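Local structure of 3-oxo-tetronate kinase (Cupriavidus necator, 5DMH) at residues Ala48-Leu51 and Val52-Met56; Leu101-Leu104 and Arg105-Cys109; Glu175-Pro178 and Leu179-Met182; Leu332-Ala335 and Ala336-Glu340; Thr347-Pro350 and Asp351-Lys354. The protein catalyses the ATP-dependent phosphorylation of 3-oxo-tetronate to 3-oxo-tetronate 4-phosphate and belongs to the four-carbon acid sugar kinase family. All blocks are in the same frame, centred on the assembly; numbering follows the deposited sequence.

Overall arrangement
Contacts 1, 2 and 3 belong to the sugar-binding N-terminal domain. Contacts 4 and 5 belong to the nucleotide-binding C-terminal domain. Contacts 3 and 5 lie together at the ADP pocket: their centres are about 11 Å apart and both touch ADP. They meet each other where P178 CB packs 4.0 Å from V353 CG1, so the two domains come together beside the nucleotide. Contact 3 reaches its ribose and beta-phosphate, and contact 5 lies at its adenine. Contacts 1 and 2 are helix ends away from the annotated sites, with centres about 20 Å apart. Contact 4 ends another helix, its centre about 26 Å from that of contact 5.

Contact 1. Residues Ala48-Leu51 and Val52-Met56; sequences ANTL and VRNGM
R53 lies alongside N49, one helical turn earlier in helix 41-53, and both side chains point the same way. R53 CB starts 3.3 Å from N49 O. R53 CG sits beside the backbone N (chi1 -79°) and stays 3.4 Å from N49 O. R53 CD comes next, 3.3 Å from N49 OD1. A bend at chi3 then brings the guanidinium plane to within 24° of the N49 amide. Within the guanidinium, R53 NE makes a weak bond to a water in its plane, which also bonds T50 OG1. N49 ND2 is held by Q413. The helix ends here in a Schellman motif, with G55 at positive phi as the C-prime residue. M56 N donates to L51 O at 3.0 Å, and G55 N to V52 O. N54 N reaches L51 O from the face opposite M56 N. The N54 side chain turns back too: N54 ND2 gives T50 O an almost straight bond of 2.9 Å (173°). The selenium of selenomethionine M56 packs 4.1 Å from L51 CD2.

Contact 2. Residues Leu101-Leu104 and Arg105-Cys109; sequences LQWL and RAQGC
Q107 folds back over W103 in the last turn of the helix, where G108 at positive phi marks a Schellman motif. G108 N bonds to R105 O, and C109 N bonds weakly to L104 O. The tight part is the amide on the indole. The two planes are 18° apart and stacked. Q107 CG sits 3.8 Å from the centroid of the W103 six-membered ring, almost on its normal, as a CH-pi contact. W103 O is gripped twice, by Q107 N at 3.1 Å and by Q107 NE2 at 2.9 Å, from opposite faces of its plane. That second bond fixes the rotation of the amide. The solvent side, with Q102 and A106, is looser. The exposed Q102 side chain brings OE1 to 4.0 Å from R105 CD. R105 itself lies along L101 toward helix 128-139, where its NH1 bonds A138 O. Back at the indole, Q107 NE2 lies over one face, offset toward the rim, 3.2 Å from W103 NE1; two donors cannot bond each other.

Contact 3. Residues Glu175-Pro178 and Leu179-Met182; sequences EHHP and LTPM. With ADP (adenosine-5'-diphosphate), chain C.
The chain doubles back between E175-P178 and L179-M182, whose end-to-end directions are 175° apart, bringing the CA atoms of H177 and P181 to 4.5 Å. This irregular loop forms part of the ADP pocket, and its H177 is an inferred ATP-binding residue. The H177 ring is held at ND1 and binds ADP at NE2. H177 ND1 accepts two backbone N-H groups, from L179 N and T180 N, each at 3.2 Å and tilted from the ring plane. With CG anti to the backbone N, the ring lies against the returning chain and beside the T180 side chain. P178 CD lies over one face, toward the rim. At the other end of the two segments, E175 CA makes a CA-H...O contact of 3.3 Å with M182 O. P178 and L179 face the ribose: P178 CG is 3.4 Å from ADP O4', and L179 CD2 is 3.6 Å from ADP O3'. In the plane of the imidazole, H177 NE2 donates a nearly straight bond of 2.6 Å to the beta-phosphate oxygen O3B of ADP.

Contact 4. Residues Leu332-Ala335 and Ala336-Glu340; sequences LAFA and AGHGE
L332 O accepts from A336 N at 2.9 Å, a regular helical bond. The L332 side chain turns the other way, onto V376 and L380 of helix 362-382. At A333 the pattern slackens: G337 N bonds A333 O only weakly, at 3.1 Å. F334 meets H338 twice, through its carbonyl and through its ring. The carbonyl oxygen takes two donors from opposite faces of its plane. G337 N reaches F334 O at 3.2 Å. H338 ND1 donates to F334 O at 3.1 Å with an angle of 167°. F334 O lies in the plane of the imidazole, and the bond fixes how that ring is turned. With CG anti to the backbone N (chi1 -177°), the phenyl ring lies next to the imidazole. H338 CE1 sits over one face of it, toward its rim, 3.6 Å from F334 CE1. The two planes stand at 56°, an oblique pair. A335 comes last. A335 O accepts from H338 N at 3.1 Å, while A335 CB packs on V342 and L380. Together these bonds close the C-terminal end of helix 327-336, at the surface of the nucleotide-binding domain, where the chain turns toward strand 343-345.

Contact 5. Residues Thr347-Pro350 and Asp351-Lys354; sequences TSSP and DEVK. With ADP (adenosine-5'-diphosphate), chain C.
The carboxylate of E352 is met from above its plane by S349 N, which donates to OE1 at 2.9 Å and lies 43° out of that plane. S348 CB is close to the same oxygen, 3.2 Å from E352 OE1. OE1 also forms a salt bridge to R315. The other oxygen, OE2, takes a weak bond from a water that lies 2.7 Å from S349 OG. The adenine of ADP is the second flat group. Both methyl groups of V353 lie over one of its faces, with CG2 4.0 Å from ADP C6 and CG1 4.1 Å from ADP C2. At the edge, S348 OG is 3.3 Å from ADP N6, and OG itself is bonded to A346 O and R315. S349 and E352 form a capping box at the start of helix 350-360, with S349 as the N-cap. S349 OG stands between its own backbone N and carbonyl carbon (chi1 68°), which turns it back to accept a weak bond from E352 N at 3.3 Å. The E352 chain, extended beyond CG, carries OE1 back to S349 N. V353 N then bonds S349 O, nearly straight (170°), and K354 N bonds P350 O.

Contact 1. Residues Ala48-Leu51 and Val52-Met56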
loop_
_atom_site.group_PDB
_atom_site.type_symbol
_atom_site.label_atom_id
_atom_site.label_comp_id
_atom_site.label_asym_id
_atom_site.label_seq_id
_atom_site.Cartn_x
_atom_site.Cartn_y
_atom_site.Cartn_z
ATOM N N ALA A 48 -5.212 -5.897 -3.352
ATOM C CA ALA A 48 -6.211 -6.311 -4.300
ATOM C C ALA A 48 -5.592 -7.246 -5.349
ATOM O O ALA A 48 -6.208 -8.211 -5.751
ATOM C CB ALA A 48 -6.894 -5.115 -4.959
ATOM N N ASN A 49 -4.372 -6.963 -5.771
ATOM C CA ASN A 49 -3.690 -7.847 -6.720
ATOM C C ASN A 49 -3.584 -9.282 -6.184
ATOM O O ASN A 49 -3.883 -10.246 -6.886
ATOM C CB ASN A 49 -2.296 -7.281 -7.014
ATOM C CG ASN A 49 -1.485 -8.145 -7.981
ATOM O OD1 ASN A 49 -1.871 -8.378 -9.131
ATOM N ND2 ASN A 49 -0.351 -8.632 -7.497
ATOM N N THR A 50 -3.125 -9.406 -4.945
ATOM C CA THR A 50 -3.015 -10.702 -4.300
ATOM C C THR A 50 -4.353 -11.400 -4.176
ATOM O O THR A 50 -4.452 -12.604 -4.440
ATOM C CB THR A 50 -2.322 -10.584 -2.920
ATOM O OG1 THR A 50 -0.921 -10.381 -3.155
ATOM C CG2 THR A 50 -2.518 -11.871 -2.119
ATOM N N LEU A 51 -5.397 -10.660 -3.815
ATOM C CA LEU A 51 -6.724 -11.263 -3.738
ATOM C C LEU A 51 -7.246 -11.731 -5.103
ATOM O O LEU A 51 -7.760 -12.845 -5.220
ATOM C CB LEU A 51 -7.705 -10.291 -3.091
ATOM C CG LEU A 51 -7.418 -10.048 -1.616
ATOM C CD1 LEU A 51 -8.260 -8.869 -1.140
ATOM C CD2 LEU A 51 -7.694 -11.284 -0.802
ATOM N N VAL A 52 -7.103 -10.897 -6.139
ATOM C CA VAL A 52 -7.553 -11.275 -7.472
ATOM C C VAL A 52 -6.797 -12.498 -7.967
ATOM O O VAL A 52 -7.384 -13.423 -8.510
ATOM C CB VAL A 52 -7.381 -10.105 -8.465
ATOM C CG1 VAL A 52 -7.533 -10.576 -9.910
ATOM C CG2 VAL A 52 -8.361 -8.986 -8.110
ATOM N N ARG A 53 -5.486 -12.506 -7.756
ATOM C CA ARG A 53 -4.655 -13.605 -8.233
ATOM C C ARG A 53 -4.948 -14.908 -7.519
ATOM O O ARG A 53 -4.594 -15.977 -8.020
ATOM C CB ARG A 53 -3.175 -13.261 -8.102
ATOM C CG ARG A 53 -2.680 -12.329 -9.231
ATOM C CD ARG A 53 -1.405 -11.627 -8.844
ATOM N NE ARG A 53 -0.223 -12.499 -8.734
ATOM C CZ ARG A 53 0.541 -12.892 -9.758
ATOM N NH1 ARG A 53 0.250 -12.573 -11.012
ATOM N NH2 ARG A 53 1.610 -13.625 -9.521
ATOM N N ASN A 54 -5.583 -14.823 -6.350
ATOM C CA ASN A 54 -5.929 -16.015 -5.593
ATOM C C ASN A 54 -7.420 -16.301 -5.575
ATOM O O ASN A 54 -7.888 -17.090 -4.767
ATOM C CB ASN A 54 -5.368 -15.957 -4.169
ATOM C CG ASN A 54 -3.885 -16.219 -4.138
ATOM O OD1 ASN A 54 -3.435 -17.373 -4.011
ATOM N ND2 ASN A 54 -3.110 -15.156 -4.276
ATOM N N GLY A 55 -8.150 -15.677 -6.502
ATOM C CA GLY A 55 -9.483 -16.120 -6.842
ATOM C C GLY A 55 -10.626 -15.327 -6.236
ATOM O O GLY A 55 -11.732 -15.847 -6.183
HETATM N N MSE A 56 -10.390 -14.098 -5.769
HETATM C CA MSE A 56 -11.508 -13.277 -5.276
HETATM C C MSE A 56 -11.699 -12.044 -6.154
HETATM O O MSE A 56 -10.773 -11.273 -6.337
HETATM C CB MSE A 56 -11.301 -12.844 -3.825
HETATM C CG MSE A 56 -11.524 -13.933 -2.804
HETATM SE SE MSE A 56 -11.331 -13.210 -0.960
HETATM C CE MSE A 56 -13.230 -13.004 -0.522
HETATM O O HOH W 1 -0.119 -12.562 -5.318
#

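Contact 2. Residues Leu101-Leu104 and Arg105-Cys109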
loop_
_atom_site.group_PDB
_atom_site.type_symbol
_atom_site.label_atom_id
_atom_site.label_comp_id
_atom_site.label_asym_id
_atom_site.label_seq_id
_atom_site.Cartn_x
_atom_site.Cartn_y
_atom_site.Cartn_z
ATOM N N LEU A 101 -14.662 0.737 8.215
ATOM C CA LEU A 101 -15.072 -0.553 8.764
ATOM C C LEU A 101 -16.587 -0.683 8.744
ATOM O O LEU A 101 -17.150 -1.716 8.360
ATOM C CB LEU A 101 -14.584 -0.703 10.190
ATOM C CG LEU A 101 -15.124 -1.908 10.957
ATOM C CD1 LEU A 101 -14.543 -3.217 10.436
ATOM C CD2 LEU A 101 -14.806 -1.768 12.431
ATOM N N GLN A 102 -17.257 0.363 9.197
ATOM C CA GLN A 102 -18.711 0.334 9.236
ATOM C C GLN A 102 -19.257 0.189 7.826
ATOM O O GLN A 102 -20.187 -0.599 7.594
ATOM C CB GLN A 102 -19.255 1.592 9.910
ATOM C CG GLN A 102 -20.747 1.801 9.721
ATOM C CD GLN A 102 -21.576 0.669 10.245
ATOM O OE1 GLN A 102 -21.141 -0.121 11.102
ATOM N NE2 GLN A 102 -22.800 0.573 9.735
ATOM N N TRP A 103 -18.687 0.931 6.870
ATOM C CA TRP A 103 -19.162 0.836 5.485
ATOM C C TRP A 103 -19.033 -0.611 4.977
ATOM O O TRP A 103 -19.954 -1.168 4.351
ATOM C CB TRP A 103 -18.427 1.838 4.575
ATOM C CG TRP A 103 -18.917 1.803 3.164
ATOM C CD1 TRP A 103 -20.029 2.419 2.650
ATOM C CD2 TRP A 103 -18.324 1.077 2.086
ATOM N NE1 TRP A 103 -20.157 2.119 1.319
ATOM C CE2 TRP A 103 -19.121 1.300 0.944
ATOM C CE3 TRP A 103 -17.194 0.265 1.978
ATOM C CZ2 TRP A 103 -18.815 0.743 -0.303
ATOM C CZ3 TRP A 103 -16.885 -0.290 0.748
ATOM C CH2 TRP A 103 -17.691 -0.049 -0.382
ATOM N N LEU A 104 -17.897 -1.223 5.273
ATOM C CA LEU A 104 -17.629 -2.595 4.847
ATOM C C LEU A 104 -18.598 -3.580 5.483
ATOM O O LEU A 104 -19.120 -4.465 4.807
ATOM C CB LEU A 104 -16.191 -2.970 5.190
ATOM C CG LEU A 104 -15.142 -2.279 4.316
ATOM C CD1 LEU A 104 -13.780 -2.535 4.926
ATOM C CD2 LEU A 104 -15.179 -2.761 2.858
ATOM N N ARG A 105 -18.883 -3.398 6.771
ATOM C CA ARG A 105 -19.818 -4.273 7.465
ATOM C C ARG A 105 -21.198 -4.174 6.832
ATOM O O ARG A 105 -21.875 -5.176 6.607
ATOM C CB ARG A 105 -19.912 -3.897 8.945
ATOM C CG ARG A 105 -18.645 -3.947 9.720
ATOM C CD ARG A 105 -18.841 -3.437 11.131
ATOM N NE ARG A 105 -19.133 -4.546 12.020
ATOM C CZ ARG A 105 -18.951 -4.540 13.331
ATOM N NH1 ARG A 105 -18.466 -3.471 13.965
ATOM N NH2 ARG A 105 -19.223 -5.639 14.002
ATOM N N ALA A 106 -21.597 -2.949 6.536
ATOM C CA ALA A 106 -22.893 -2.669 5.927
ATOM C C ALA A 106 -23.041 -3.258 4.532
ATOM O O ALA A 106 -24.161 -3.501 4.099
ATOM C CB ALA A 106 -23.108 -1.194 5.877
ATOM N N GLN A 107 -21.923 -3.456 3.821
ATOM C CA GLN A 107 -21.955 -4.165 2.543
ATOM C C GLN A 107 -22.045 -5.681 2.740
ATOM O O GLN A 107 -22.246 -6.413 1.773
ATOM C CB GLN A 107 -20.727 -3.847 1.676
ATOM C CG GLN A 107 -20.354 -2.372 1.529
ATOM C CD GLN A 107 -21.546 -1.466 1.280
ATOM O OE1 GLN A 107 -22.236 -1.605 0.274
ATOM N NE2 GLN A 107 -21.796 -0.531 2.204
ATOM N N GLY A 108 -21.874 -6.163 3.974
ATOM C CA GLY A 108 -22.072 -7.579 4.253
ATOM C C GLY A 108 -20.804 -8.388 4.536
ATOM O O GLY A 108 -20.848 -9.613 4.710
ATOM N N CYS A 109 -19.659 -7.720 4.601
ATOM C CA CYS A 109 -18.398 -8.428 4.803
ATOM C C CYS A 109 -18.371 -9.172 6.144
ATOM O O CYS A 109 -18.926 -8.687 7.137
ATOM C CB CYS A 109 -17.237 -7.456 4.745
ATOM S SG CYS A 109 -17.026 -6.656 3.150
#

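Contact 3. Residues Glu175-Pro178 and Leu179-Met182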
loop_
_atom_site.group_PDB
_atom_site.type_symbol
_atom_site.label_atom_id
_atom_site.label_comp_id
_atom_site.label_asym_id
_atom_site.label_seq_id
_atom_site.Cartn_x
_atom_site.Cartn_y
_atom_site.Cartn_z
ATOM N N GLU A 175 15.859 2.793 7.316
ATOM C CA GLU A 175 16.318 3.675 8.375
ATOM C C GLU A 175 16.444 5.089 7.845
ATOM O O GLU A 175 16.583 6.018 8.637
ATOM C CB GLU A 175 17.644 3.171 8.986
ATOM C CG GLU A 175 18.829 3.272 8.104
ATOM C CD GLU A 175 19.035 2.096 7.164
ATOM O OE1 GLU A 175 18.068 1.369 6.818
ATOM O OE2 GLU A 175 20.212 1.918 6.744
ATOM N N HIS A 176 16.417 5.249 6.515
ATOM C CA HIS A 176 16.470 6.566 5.885
ATOM C C HIS A 176 15.163 7.003 5.211
ATOM O O HIS A 176 15.160 7.963 4.433
ATOM C CB HIS A 176 17.587 6.602 4.845
ATOM C CG HIS A 176 18.938 6.384 5.441
ATOM N ND1 HIS A 176 19.803 5.408 5.001
ATOM C CD2 HIS A 176 19.569 7.014 6.463
ATOM C CE1 HIS A 176 20.908 5.444 5.725
ATOM N NE2 HIS A 176 20.793 6.413 6.616
ATOM N N HIS A 177 14.059 6.331 5.485
ATOM C CA HIS A 177 12.781 6.792 4.900
ATOM C C HIS A 177 12.513 8.252 5.302
ATOM O O HIS A 177 12.702 8.624 6.445
ATOM C CB HIS A 177 11.624 5.888 5.312
ATOM C CG HIS A 177 10.378 6.109 4.514
ATOM N ND1 HIS A 177 9.485 7.116 4.816
ATOM C CD2 HIS A 177 9.884 5.504 3.407
ATOM C CE1 HIS A 177 8.494 7.106 3.954
ATOM N NE2 HIS A 177 8.708 6.136 3.084
ATOM N N PRO A 178 12.054 9.095 4.359
ATOM C CA PRO A 178 11.897 10.530 4.684
ATOM C C PRO A 178 10.897 10.861 5.798
ATOM O O PRO A 178 11.096 11.839 6.541
ATOM C CB PRO A 178 11.384 11.153 3.373
ATOM C CG PRO A 178 11.553 10.108 2.324
ATOM C CD PRO A 178 11.654 8.772 2.982
ATOM N N LEU A 179 9.833 10.073 5.873
ATOM C CA LEU A 179 8.731 10.281 6.811
ATOM C C LEU A 179 8.687 9.365 8.034
ATOM O O LEU A 179 8.352 9.829 9.129
ATOM C CB LEU A 179 7.418 10.090 6.064
ATOM C CG LEU A 179 6.749 11.277 5.379
ATOM C CD1 LEU A 179 7.699 12.330 4.934
ATOM C CD2 LEU A 179 5.832 10.796 4.242
ATOM N N THR A 180 8.928 8.072 7.824
ATOM C CA THR A 180 8.911 7.084 8.889
ATOM C C THR A 180 10.210 6.267 8.867
ATOM O O THR A 180 10.207 5.091 8.462
ATOM C CB THR A 180 7.711 6.137 8.768
ATOM O OG1 THR A 180 7.700 5.532 7.478
ATOM C CG2 THR A 180 6.421 6.890 8.966
ATOM N N PRO A 181 11.315 6.891 9.293
ATOM C CA PRO A 181 12.564 6.139 9.353
ATOM C C PRO A 181 12.399 4.994 10.365
ATOM O O PRO A 181 11.969 5.233 11.489
ATOM C CB PRO A 181 13.581 7.179 9.820
ATOM C CG PRO A 181 12.780 8.231 10.535
ATOM C CD PRO A 181 11.450 8.247 9.849
HETATM N N MSE A 182 12.766 3.787 9.945
HETATM C CA MSE A 182 12.631 2.591 10.776
HETATM C C MSE A 182 13.996 2.209 11.293
HETATM O O MSE A 182 14.828 1.680 10.554
HETATM C CB MSE A 182 12.006 1.471 9.948
HETATM C CG MSE A 182 10.775 1.911 9.205
HETATM SE SE MSE A 182 9.345 2.552 10.423
HETATM C CE MSE A 182 8.996 0.846 11.247
HETATM P PB ADP C . 7.335 5.486 -0.390
HETATM O O1B ADP C . 6.335 4.618 -1.147
HETATM O O2B ADP C . 8.745 5.297 -0.924
HETATM O O3B ADP C . 7.219 5.371 1.122
HETATM P PA ADP C . 5.884 8.029 -0.363
HETATM O O1A ADP C . 5.436 8.801 -1.541
HETATM O O2A ADP C . 4.924 7.297 0.511
HETATM O O3A ADP C . 7.057 7.019 -0.869
HETATM O "O5'" ADP C . 6.670 8.969 0.672
HETATM C "C5'" ADP C . 7.772 9.772 0.271
HETATM C "C4'" ADP C . 7.676 11.121 0.977
HETATM O "O4'" ADP C . 8.920 11.795 0.877
HETATM C "C3'" ADP C . 6.631 12.023 0.333
HETATM O "O3'" ADP C . 5.964 12.832 1.321
HETATM C "C2'" ADP C . 7.465 12.871 -0.574
HETATM O "O2'" ADP C . 6.805 14.050 -0.983
HETATM C "C1'" ADP C . 8.692 13.068 0.283
HETATM N N9 ADP C . 9.822 13.477 -0.543
HETATM C C8 ADP C . 10.161 12.995 -1.764
HETATM N N7 ADP C . 11.240 13.629 -2.246
HETATM C C5 ADP C . 11.593 14.541 -1.309
HETATM C C6 ADP C . 12.636 15.561 -1.203
HETATM N N6 ADP C . 13.520 15.663 -2.216
HETATM N N1 ADP C . 12.688 16.301 -0.078
HETATM C C2 ADP C . 11.801 16.151 0.928
HETATM N N3 ADP C . 10.792 15.250 0.905
HETATM C C4 ADP C . 10.652 14.445 -0.191
#

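Contact 4. Residues Leu332-Ala335 and Ala336-Glu340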
loop_
_atom_site.group_PDB
_atom_site.type_symbol
_atom_site.label_atom_id
_atom_site.label_comp_id
_atom_site.label_asym_id
_atom_site.label_seq_id
_atom_site.Cartn_x
_atom_site.Cartn_y
_atom_site.Cartn_z
ATOM N N LEU A 332 4.148 20.983 -16.021
ATOM C CA LEU A 332 3.081 20.887 -16.992
ATOM C C LEU A 332 3.526 21.308 -18.394
ATOM O O LEU A 332 3.216 20.651 -19.388
ATOM C CB LEU A 332 1.932 21.795 -16.546
ATOM C CG LEU A 332 0.653 21.260 -15.902
ATOM C CD1 LEU A 332 0.536 19.776 -15.956
ATOM C CD2 LEU A 332 0.532 21.777 -14.477
ATOM N N ALA A 333 4.229 22.430 -18.470
ATOM C CA ALA A 333 4.720 22.942 -19.743
ATOM C C ALA A 333 5.710 21.951 -20.338
ATOM O O ALA A 333 5.749 21.749 -21.544
ATOM C CB ALA A 333 5.376 24.314 -19.554
ATOM N N PHE A 334 6.507 21.328 -19.478
ATOM C CA PHE A 334 7.527 20.388 -19.936
ATOM C C PHE A 334 6.853 19.162 -20.559
ATOM O O PHE A 334 7.169 18.761 -21.690
ATOM C CB PHE A 334 8.418 19.990 -18.753
ATOM C CG PHE A 334 9.544 19.086 -19.122
ATOM C CD1 PHE A 334 10.651 19.586 -19.807
ATOM C CD2 PHE A 334 9.514 17.750 -18.794
ATOM C CE1 PHE A 334 11.697 18.770 -20.159
ATOM C CE2 PHE A 334 10.578 16.913 -19.148
ATOM C CZ PHE A 334 11.667 17.428 -19.828
ATOM N N ALA A 335 5.905 18.590 -19.821
ATOM C CA ALA A 335 5.120 17.469 -20.306
ATOM C C ALA A 335 4.377 17.831 -21.590
ATOM O O ALA A 335 4.359 17.045 -22.531
ATOM C CB ALA A 335 4.150 16.984 -19.215
ATOM N N ALA A 336 3.807 19.037 -21.664
ATOM C CA ALA A 336 3.005 19.417 -22.824
ATOM C C ALA A 336 3.845 19.572 -24.104
ATOM O O ALA A 336 3.323 19.486 -25.205
ATOM C CB ALA A 336 2.249 20.726 -22.549
ATOM N N GLY A 337 5.139 19.828 -23.956
ATOM C CA GLY A 337 6.002 20.013 -25.098
ATOM C C GLY A 337 6.574 18.711 -25.626
ATOM O O GLY A 337 7.254 18.708 -26.647
ATOM N N HIS A 338 6.291 17.604 -24.944
ATOM C CA HIS A 338 6.840 16.315 -25.361
ATOM C C HIS A 338 5.782 15.335 -25.873
ATOM O O HIS A 338 4.749 15.114 -25.222
ATOM C CB HIS A 338 7.604 15.695 -24.209
ATOM C CG HIS A 338 9.005 16.200 -24.073
ATOM N ND1 HIS A 338 9.362 17.201 -23.196
ATOM C CD2 HIS A 338 10.146 15.832 -24.698
ATOM C CE1 HIS A 338 10.659 17.428 -23.290
ATOM N NE2 HIS A 338 11.159 16.610 -24.196
ATOM N N GLY A 339 6.055 14.735 -27.028
ATOM C CA GLY A 339 5.149 13.767 -27.618
ATOM C C GLY A 339 5.227 12.381 -26.984
ATOM O O GLY A 339 4.413 11.506 -27.261
ATOM N N GLU A 340 6.196 12.181 -26.109
ATOM C CA GLU A 340 6.307 10.917 -25.393
ATOM C C GLU A 340 6.168 11.203 -23.912
ATOM O O GLU A 340 6.273 12.353 -23.488
ATOM C CB GLU A 340 7.667 10.275 -25.670
ATOM C CG GLU A 340 8.822 11.035 -25.036
ATOM C CD GLU A 340 10.186 10.677 -25.630
ATOM O OE1 GLU A 340 10.725 9.579 -25.299
ATOM O OE2 GLU A 340 10.724 11.514 -26.398
HETATM O O HOH W 2 4.534 14.395 -22.139
#

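Contact 5. Residues Thr347-Pro350 and Asp351-Lys354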
loop_
_atom_site.group_PDB
_atom_site.type_symbol
_atom_site.label_atom_id
_atom_site.label_comp_id
_atom_site.label_asym_id
_atom_site.label_seq_id
_atom_site.Cartn_x
_atom_site.Cartn_y
_atom_site.Cartn_z
ATOM N N THR A 347 12.450 12.594 -6.418
ATOM C CA THR A 347 13.370 11.533 -5.991
ATOM C C THR A 347 14.806 11.999 -5.832
ATOM O O THR A 347 15.402 12.527 -6.771
ATOM C CB THR A 347 13.284 10.371 -6.986
ATOM O OG1 THR A 347 11.903 10.070 -7.227
ATOM C CG2 THR A 347 14.007 9.122 -6.469
ATOM N N SER A 348 15.353 11.805 -4.630
ATOM C CA SER A 348 16.661 12.344 -4.233
ATOM C C SER A 348 17.379 11.389 -3.260
ATOM O O SER A 348 16.751 10.514 -2.679
ATOM C CB SER A 348 16.500 13.680 -3.501
ATOM O OG SER A 348 15.862 14.665 -4.304
ATOM N N SER A 349 18.673 11.617 -3.037
ATOM C CA SER A 349 19.421 10.815 -2.078
ATOM C C SER A 349 19.016 11.166 -0.648
ATOM O O SER A 349 18.493 12.234 -0.402
ATOM C CB SER A 349 20.913 11.030 -2.234
ATOM O OG SER A 349 21.300 12.338 -1.855
ATOM N N PRO A 350 19.319 10.287 0.310
ATOM C CA PRO A 350 18.996 10.560 1.719
ATOM C C PRO A 350 19.645 11.844 2.241
ATOM O O PRO A 350 19.049 12.619 3.003
ATOM C CB PRO A 350 19.527 9.311 2.434
ATOM C CG PRO A 350 19.379 8.230 1.378
ATOM C CD PRO A 350 19.789 8.910 0.102
ATOM N N ASP A 351 20.874 12.105 1.822
ATOM C CA ASP A 351 21.540 13.330 2.239
ATOM C C ASP A 351 20.804 14.571 1.692
ATOM O O ASP A 351 20.668 15.591 2.395
ATOM C CB ASP A 351 23.011 13.355 1.791
ATOM C CG ASP A 351 23.908 12.410 2.598
ATOM O OD1 ASP A 351 23.568 12.042 3.738
ATOM O OD2 ASP A 351 24.992 12.063 2.090
ATOM N N GLU A 352 20.335 14.499 0.446
ATOM C CA GLU A 352 19.628 15.636 -0.157
ATOM C C GLU A 352 18.286 15.869 0.522
ATOM O O GLU A 352 17.894 17.013 0.772
ATOM C CB GLU A 352 19.413 15.405 -1.653
ATOM C CG GLU A 352 20.729 15.370 -2.462
ATOM C CD GLU A 352 20.591 14.801 -3.880
ATOM O OE1 GLU A 352 19.599 14.112 -4.176
ATOM O OE2 GLU A 352 21.513 15.015 -4.710
ATOM N N VAL A 353 17.573 14.785 0.792
ATOM C CA VAL A 353 16.304 14.868 1.512
ATOM C C VAL A 353 16.525 15.503 2.884
ATOM O O VAL A 353 15.783 16.416 3.291
ATOM C CB VAL A 353 15.669 13.486 1.649
ATOM C CG1 VAL A 353 14.480 13.519 2.597
ATOM C CG2 VAL A 353 15.241 12.974 0.283
ATOM N N LYS A 354 17.537 15.029 3.602
ATOM C CA LYS A 354 17.832 15.554 4.927
ATOM C C LYS A 354 18.107 17.048 4.871
ATOM O O LYS A 354 17.672 17.801 5.768
ATOM C CB LYS A 354 19.004 14.819 5.575
ATOM C CG LYS A 354 18.618 13.533 6.260
ATOM C CD LYS A 354 17.985 13.787 7.632
ATOM C CE LYS A 354 17.637 12.480 8.338
ATOM N NZ LYS A 354 16.699 12.676 9.495
HETATM P PB ADP C . 7.335 5.486 -0.390
HETATM O O1B ADP C . 6.335 4.618 -1.147
HETATM O O2B ADP C . 8.745 5.297 -0.924
HETATM O O3B ADP C . 7.219 5.371 1.122
HETATM P PA ADP C . 5.884 8.029 -0.363
HETATM O O1A ADP C . 5.436 8.801 -1.541
HETATM O O2A ADP C . 4.924 7.297 0.511
HETATM O O3A ADP C . 7.057 7.019 -0.869
HETATM O "O5'" ADP C . 6.670 8.969 0.672
HETATM C "C5'" ADP C . 7.772 9.772 0.271
HETATM C "C4'" ADP C . 7.676 11.121 0.977
HETATM O "O4'" ADP C . 8.920 11.795 0.877
HETATM C "C3'" ADP C . 6.631 12.023 0.333
HETATM O "O3'" ADP C . 5.964 12.832 1.321
HETATM C "C2'" ADP C . 7.465 12.871 -0.574
HETATM O "O2'" ADP C . 6.805 14.050 -0.983
HETATM C "C1'" ADP C . 8.692 13.068 0.283
HETATM N N9 ADP C . 9.822 13.477 -0.543
HETATM C C8 ADP C . 10.161 12.995 -1.764
HETATM N N7 ADP C . 11.240 13.629 -2.246
HETATM C C5 ADP C . 11.593 14.541 -1.309
HETATM C C6 ADP C . 12.636 15.561 -1.203
HETATM N N6 ADP C . 13.520 15.663 -2.216
HETATM N N1 ADP C . 12.688 16.301 -0.078
HETATM C C2 ADP C . 11.801 16.151 0.928
HETATM N N3 ADP C . 10.792 15.250 0.905
HETATM C C4 ADP C . 10.652 14.445 -0.191
HETATM O O HOH W 3 23.518 13.343 -3.002
#